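Local coordinates for uncharacterized protein (Xanthomonas campestris pv. campestris, PDB 3HIU) that is of unknown function but belongs to the DUF892 family of the ferritin-like clan and forms a helical bundle that pairs with a second subunit, at residues A16-A21 with H105-S110; P36-R41 with E142-H147. All coordinates share one frame; numbering follows the deposited sequence.

Interaction 1 (A16-A21 with H105-S110); sequences AMEKEA and HLEIAS
Met17, a selenomethionine, reaches across from helix 2-28 to Glu107 and Ser110 on helix 94-120. From CB the chain runs out with CG anti to the backbone N (chi1 -171°) and the next bond extended as well, which together carry SE toward the facing helix. There SE of Met17 lies 3.8 Å from CG of Glu107, and the two side chains pass each other in opposite directions. The chain then bends at chi3. This bend brings CE of Met17 to OG of Ser110, at 3.4 Å. Ser110 OG in turn donates a 2.7 Å hydrogen bond to O of Leu106, one turn back, from above the carbonyl plane. Leu106 O therefore takes two donors, since Ser110 N bonds it too.

The two segments run antiparallel, at 163°, within the four-helix bundle expected of a ferritin-like protein. Deeper in the bundle two carboxylates meet. Glu18 OE2 lies 2.7 Å from OE1 of Glu107, and the two planes are 47° apart. These two acceptor oxygens lie close together beside a bound sodium ion, which is about 3 Å from the nearest side-chain atom of Glu18. Thr49 and Gln52 of helix 36-62 belong to the sodium site. Glu104 and Glu137 bring further carboxylates close to OE2 of Glu107. Ala21 CB meets OE1 of Glu107 at 4.0 Å.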
loop_
_atom_site.group_PDB
_atom_site.type_symbol
_atom_site.label_atom_id
_atom_site.label_comp_id
_atom_site.label_asym_id
_atom_site.label_seq_id
_atom_site.Cartn_x
_atom_site.Cartn_y
_atom_site.Cartn_z
ATOM N N ALA B 16 11.628 -6.185 -10.052
ATOM C CA ALA B 16 12.165 -6.501 -8.743
ATOM C C ALA B 16 11.049 -6.471 -7.716
ATOM O O ALA B 16 11.056 -7.218 -6.745
ATOM C CB ALA B 16 13.244 -5.507 -8.383
HETATM N N MSE B 17 10.087 -5.591 -7.939
HETATM C CA MSE B 17 8.918 -5.509 -7.088
HETATM C C MSE B 17 8.111 -6.815 -7.173
HETATM O O MSE B 17 7.600 -7.316 -6.169
HETATM C CB MSE B 17 8.088 -4.306 -7.524
HETATM C CG MSE B 17 6.957 -3.944 -6.613
HETATM SE SE MSE B 17 5.834 -2.643 -7.527
HETATM C CE MSE B 17 7.223 -1.365 -8.026
ATOM N N GLU B 18 8.009 -7.363 -8.378
ATOM C CA GLU B 18 7.278 -8.606 -8.610
ATOM C C GLU B 18 7.983 -9.796 -8.001
ATOM O O GLU B 18 7.351 -10.798 -7.671
ATOM C CB GLU B 18 7.095 -8.855 -10.109
ATOM C CG GLU B 18 6.226 -7.835 -10.806
ATOM C CD GLU B 18 4.822 -7.816 -10.260
ATOM O OE1 GLU B 18 4.452 -8.750 -9.516
ATOM O OE2 GLU B 18 4.081 -6.864 -10.581
ATOM N N LYS B 19 9.272 -9.731 -7.853
ATOM C CA LYS B 19 10.033 -10.809 -7.228
ATOM C C LYS B 19 9.854 -10.759 -5.707
ATOM O O LYS B 19 9.782 -11.797 -5.045
ATOM C CB LYS B 19 11.515 -10.720 -7.608
ATOM C CG LYS B 19 11.787 -10.744 -9.119
ATOM C CD LYS B 19 11.628 -12.144 -9.693
ATOM C CE LYS B 19 11.233 -12.117 -11.160
ATOM N NZ LYS B 19 10.833 -13.474 -11.644
ATOM N N GLU B 20 9.771 -9.544 -5.163
ATOM C CA GLU B 20 9.493 -9.338 -3.745
ATOM C C GLU B 20 8.047 -9.712 -3.429
ATOM O O GLU B 20 7.747 -10.274 -2.371
ATOM C CB GLU B 20 9.752 -7.879 -3.359
ATOM C CG GLU B 20 9.202 -7.487 -1.994
ATOM C CD GLU B 20 9.193 -5.982 -1.765
ATOM O OE1 GLU B 20 9.222 -5.217 -2.759
ATOM O OE2 GLU B 20 9.149 -5.566 -0.585
ATOM N N ALA B 21 7.149 -9.389 -4.352
ATOM C CA ALA B 21 5.757 -9.768 -4.198
ATOM C C ALA B 21 5.662 -11.288 -4.185
ATOM O O ALA B 21 5.025 -11.871 -3.303
ATOM C CB ALA B 21 4.900 -9.175 -5.329
ATOM N N HIS B 105 -1.429 -2.151 -3.737
ATOM C CA HIS B 105 -1.645 -0.768 -4.139
ATOM C C HIS B 105 -0.341 -0.053 -4.521
ATOM O O HIS B 105 -0.331 0.807 -5.396
ATOM C CB HIS B 105 -2.464 -0.016 -3.085
ATOM C CG HIS B 105 -3.940 -0.177 -3.271
ATOM N ND1 HIS B 105 -4.676 -1.155 -2.628
ATOM C CD2 HIS B 105 -4.818 0.490 -4.064
ATOM C CE1 HIS B 105 -5.939 -1.071 -3.005
ATOM N NE2 HIS B 105 -6.052 -0.083 -3.870
ATOM N N LEU B 106 0.760 -0.429 -3.879
ATOM C CA LEU B 106 2.064 -0.025 -4.363
ATOM C C LEU B 106 2.158 -0.439 -5.817
ATOM O O LEU B 106 2.512 0.351 -6.678
ATOM C CB LEU B 106 3.173 -0.710 -3.560
ATOM C CG LEU B 106 4.595 -0.215 -3.839
ATOM C CD1 LEU B 106 4.639 1.300 -3.782
ATOM C CD2 LEU B 106 5.590 -0.819 -2.846
ATOM N N GLU B 107 1.819 -1.689 -6.096
ATOM C CA GLU B 107 1.888 -2.205 -7.460
ATOM C C GLU B 107 0.993 -1.437 -8.435
ATOM O O GLU B 107 1.449 -1.024 -9.506
ATOM C CB GLU B 107 1.569 -3.704 -7.491
ATOM C CG GLU B 107 2.667 -4.582 -6.893
ATOM C CD GLU B 107 2.468 -6.054 -7.209
ATOM O OE1 GLU B 107 3.269 -6.612 -7.985
ATOM O OE2 GLU B 107 1.500 -6.651 -6.689
ATOM N N ILE B 108 -0.274 -1.251 -8.067
ATOM C CA ILE B 108 -1.194 -0.420 -8.849
ATOM C C ILE B 108 -0.520 0.895 -9.256
ATOM O O ILE B 108 -0.229 1.123 -10.429
ATOM C CB ILE B 108 -2.480 -0.108 -8.061
ATOM C CG1 ILE B 108 -3.320 -1.373 -7.883
ATOM C CG2 ILE B 108 -3.286 0.965 -8.762
ATOM C CD1 ILE B 108 -4.156 -1.381 -6.611
ATOM N N ALA B 109 -0.259 1.755 -8.280
ATOM C CA ALA B 109 0.366 3.030 -8.567
ATOM C C ALA B 109 1.526 2.880 -9.559
ATOM O O ALA B 109 1.598 3.605 -10.548
ATOM C CB ALA B 109 0.818 3.700 -7.286
ATOM N N SER B 110 2.425 1.934 -9.311
ATOM C CA SER B 110 3.591 1.771 -10.178
ATOM C C SER B 110 3.221 1.432 -11.615
ATOM O O SER B 110 3.770 1.996 -12.564
ATOM C CB SER B 110 4.507 0.686 -9.633
ATOM O OG SER B 110 4.691 0.876 -8.249
#

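Interaction 2 (P36-R41 with E142-H147); sequences PELKRR and EWLIEH. With EDO (1,2-ethanediol), chain K; EDO (1,2-ethanediol), chain N.
Leu38 and Leu144 bring the two backbones closest, with their CA atoms 7.9 Å apart. The segments run antiparallel at 169°, and the axes of the two short segments come within 11.3 Å. Trp143 fills much of the gap. Its CG is anti to the backbone N (chi1 -165°), which extends the indole toward helix 36-62. Arg41 lays its aliphatic part over one indole face. Arg41 CG stands 3.3 Å from the centroid of the five-membered ring of Trp143, 8° off its normal, a CH-pi contact. The guanidinium is nearly perpendicular to the indole and continues to a salt bridge with Glu48.

The opposite indole face carries the His147 ring. ND1 of His147 donates a 2.7 Å bond to O of Trp143, which fixes the imidazole against the indole. The contact joins helix 36-62, near its N-terminal end, to helix 124-159 within the four-helix bundle. The far end of the indole reaches the backbone of helix 36-62: CH2 of Trp143 lies 3.3 Å from CA of Leu38. Glu37 CG comes within 3.9 Å of CZ2 of Trp143, and its carboxylate is salt-bridged to Arg40. On the inner side, CD2 of Leu38 touches CZ3 of Trp143 at 3.8 Å and meets CD2 of Leu144 at 4.1 Å. Val97 and Ile151 also pack on Leu38. The ethanediol of chain K, probably from the crystallisation liquor, brings O1 close to CH2 of Trp143.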
loop_
_atom_site.group_PDB
_atom_site.type_symbol
_atom_site.label_atom_id
_atom_site.label_comp_id
_atom_site.label_asym_id
_atom_site.label_seq_id
_atom_site.Cartn_x
_atom_site.Cartn_y
_atom_site.Cartn_z
ATOM N N PRO B 36 -9.094 -21.240 3.932
ATOM C CA PRO B 36 -8.830 -21.943 2.676
ATOM C C PRO B 36 -9.012 -21.027 1.464
ATOM O O PRO B 36 -8.290 -21.170 0.478
ATOM C CB PRO B 36 -9.886 -23.062 2.672
ATOM C CG PRO B 36 -10.221 -23.272 4.101
ATOM C CD PRO B 36 -10.113 -21.917 4.750
ATOM N N GLU B 37 -9.962 -20.102 1.533
ATOM C CA GLU B 37 -10.203 -19.204 0.421
ATOM C C GLU B 37 -8.993 -18.297 0.291
ATOM O O GLU B 37 -8.358 -18.237 -0.759
ATOM C CB GLU B 37 -11.459 -18.373 0.663
ATOM C CG GLU B 37 -12.436 -18.363 -0.499
ATOM C CD GLU B 37 -13.170 -19.686 -0.645
ATOM O OE1 GLU B 37 -14.361 -19.752 -0.268
ATOM O OE2 GLU B 37 -12.554 -20.664 -1.123
ATOM N N LEU B 38 -8.676 -17.599 1.374
ATOM C CA LEU B 38 -7.522 -16.715 1.417
ATOM C C LEU B 38 -6.346 -17.419 0.779
ATOM O O LEU B 38 -5.871 -17.023 -0.286
ATOM C CB LEU B 38 -7.177 -16.386 2.864
ATOM C CG LEU B 38 -6.788 -14.975 3.265
ATOM C CD1 LEU B 38 -6.048 -15.061 4.579
ATOM C CD2 LEU B 38 -5.949 -14.265 2.195
ATOM N N LYS B 39 -5.894 -18.474 1.447
ATOM C CA LYS B 39 -4.732 -19.249 1.036
ATOM C C LYS B 39 -4.822 -19.661 -0.429
ATOM O O LYS B 39 -3.867 -19.492 -1.199
ATOM C CB LYS B 39 -4.591 -20.485 1.936
ATOM C CG LYS B 39 -3.499 -21.461 1.539
ATOM C CD LYS B 39 -3.524 -22.674 2.453
ATOM C CE LYS B 39 -2.150 -23.316 2.558
ATOM N NZ LYS B 39 -2.122 -24.362 3.617
ATOM N N ARG B 40 -5.974 -20.209 -0.804
ATOM C CA ARG B 40 -6.243 -20.596 -2.180
ATOM C C ARG B 40 -5.957 -19.413 -3.117
ATOM O O ARG B 40 -5.388 -19.585 -4.199
ATOM C CB ARG B 40 -7.707 -21.036 -2.324
ATOM C CG ARG B 40 -8.020 -21.838 -3.582
ATOM C CD ARG B 40 -9.371 -21.450 -4.212
ATOM N NE ARG B 40 -10.533 -21.815 -3.400
ATOM C CZ ARG B 40 -11.757 -21.980 -3.894
ATOM N NH1 ARG B 40 -11.972 -21.828 -5.196
ATOM N NH2 ARG B 40 -12.763 -22.312 -3.093
ATOM N N ARG B 41 -6.348 -18.211 -2.696
ATOM C CA ARG B 41 -6.200 -17.029 -3.539
ATOM C C ARG B 41 -4.727 -16.643 -3.729
ATOM O O ARG B 41 -4.250 -16.452 -4.845
ATOM C CB ARG B 41 -6.994 -15.846 -2.968
ATOM C CG ARG B 41 -7.499 -14.886 -4.049
ATOM C CD ARG B 41 -6.820 -15.184 -5.384
ATOM N NE ARG B 41 -6.892 -14.089 -6.350
ATOM C CZ ARG B 41 -6.056 -13.947 -7.376
ATOM N NH1 ARG B 41 -5.079 -14.823 -7.572
ATOM N NH2 ARG B 41 -6.189 -12.925 -8.205
ATOM N N GLU B 142 -8.797 -6.044 -4.604
ATOM C CA GLU B 142 -10.227 -6.152 -4.355
ATOM C C GLU B 142 -10.581 -7.428 -3.608
ATOM O O GLU B 142 -11.457 -7.431 -2.748
ATOM C CB GLU B 142 -11.002 -6.106 -5.665
ATOM C CG GLU B 142 -11.424 -4.722 -6.083
ATOM C CD GLU B 142 -12.521 -4.751 -7.124
ATOM O OE1 GLU B 142 -12.611 -3.790 -7.921
ATOM O OE2 GLU B 142 -13.292 -5.737 -7.148
ATOM N N TRP B 143 -9.900 -8.518 -3.936
ATOM C CA TRP B 143 -10.198 -9.782 -3.281
ATOM C C TRP B 143 -9.955 -9.704 -1.776
ATOM O O TRP B 143 -10.750 -10.199 -0.983
ATOM C CB TRP B 143 -9.386 -10.925 -3.892
ATOM C CG TRP B 143 -9.916 -12.283 -3.504
ATOM C CD1 TRP B 143 -10.721 -13.098 -4.258
ATOM C CD2 TRP B 143 -9.698 -12.978 -2.260
ATOM N NE1 TRP B 143 -11.004 -14.254 -3.567
ATOM C CE2 TRP B 143 -10.390 -14.206 -2.344
ATOM C CE3 TRP B 143 -8.979 -12.682 -1.098
ATOM C CZ2 TRP B 143 -10.386 -15.135 -1.298
ATOM C CZ3 TRP B 143 -8.974 -13.608 -0.067
ATOM C CH2 TRP B 143 -9.675 -14.818 -0.174
ATOM N N LEU B 144 -8.858 -9.071 -1.387
ATOM C CA LEU B 144 -8.458 -9.045 0.014
ATOM C C LEU B 144 -9.331 -8.138 0.883
ATOM O O LEU B 144 -9.680 -8.504 2.008
ATOM C CB LEU B 144 -6.994 -8.604 0.140
ATOM C CG LEU B 144 -5.893 -9.399 -0.555
ATOM C CD1 LEU B 144 -4.671 -8.520 -0.602
ATOM C CD2 LEU B 144 -5.618 -10.670 0.212
ATOM N N ILE B 145 -9.666 -6.953 0.367
ATOM C CA ILE B 145 -10.344 -5.930 1.174
ATOM C C ILE B 145 -11.838 -6.213 1.320
ATOM O O ILE B 145 -12.528 -5.617 2.157
ATOM C CB ILE B 145 -10.155 -4.509 0.599
ATOM C CG1 ILE B 145 -10.204 -3.449 1.717
ATOM C CG2 ILE B 145 -11.205 -4.224 -0.476
ATOM C CD1 ILE B 145 -8.974 -3.417 2.628
ATOM N N GLU B 146 -12.335 -7.116 0.488
ATOM C CA GLU B 146 -13.700 -7.580 0.632
ATOM C C GLU B 146 -13.743 -8.728 1.641
ATOM O O GLU B 146 -14.485 -8.672 2.617
ATOM C CB GLU B 146 -14.281 -7.958 -0.731
ATOM C CG GLU B 146 -14.365 -6.756 -1.670
ATOM C CD GLU B 146 -15.009 -7.075 -3.006
ATOM O OE1 GLU B 146 -14.726 -6.356 -3.990
ATOM O OE2 GLU B 146 -15.798 -8.043 -3.073
ATOM N N HIS B 147 -12.910 -9.741 1.428
ATOM C CA HIS B 147 -12.828 -10.878 2.339
ATOM C C HIS B 147 -12.177 -10.491 3.652
ATOM O O HIS B 147 -12.107 -11.298 4.580
ATOM C CB HIS B 147 -12.027 -12.010 1.699
ATOM C CG HIS B 147 -12.690 -12.609 0.500
ATOM N ND1 HIS B 147 -12.742 -11.967 -0.720
ATOM C CD2 HIS B 147 -13.339 -13.787 0.335
ATOM C CE1 HIS B 147 -13.394 -12.724 -1.584
ATOM N NE2 HIS B 147 -13.765 -13.834 -0.971
HETATM C C1 EDO K . -11.060 -16.213 3.917
HETATM O O1 EDO K . -10.626 -15.844 2.614
HETATM C C2 EDO K . -11.675 -17.606 3.839
HETATM O O2 EDO K . -10.669 -18.536 3.444
HETATM C C1 EDO N . -3.250 -25.289 0.283
HETATM O O1 EDO N . -3.789 -25.298 -1.045
HETATM C C2 EDO N . -3.753 -26.478 1.082
HETATM O O2 EDO N . -3.961 -26.024 2.414
#

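How the interactions relate
Both interactions pair antiparallel helices of one bundle, but they share no helix. Interaction 1 joins helices 2-28 and 94-120, and interaction 2 joins helices 36-62 and 124-159. Together they use all four long helices. Their centres are 18 Å apart and they do not touch. Both are mostly buried. The centre of interaction 1 is about 5 Å from the centre of the chain; none of its touching residues is exposed, and its inner part is acidic. The centre of interaction 2 is about 14 Å from the centre of the chain, with one exposed touching residue, Glu37. Its chemistry is aromatic and aliphatic, with the charge of Arg41 carried past the indole. Helix 36-62 also supplies the sodium-site residues.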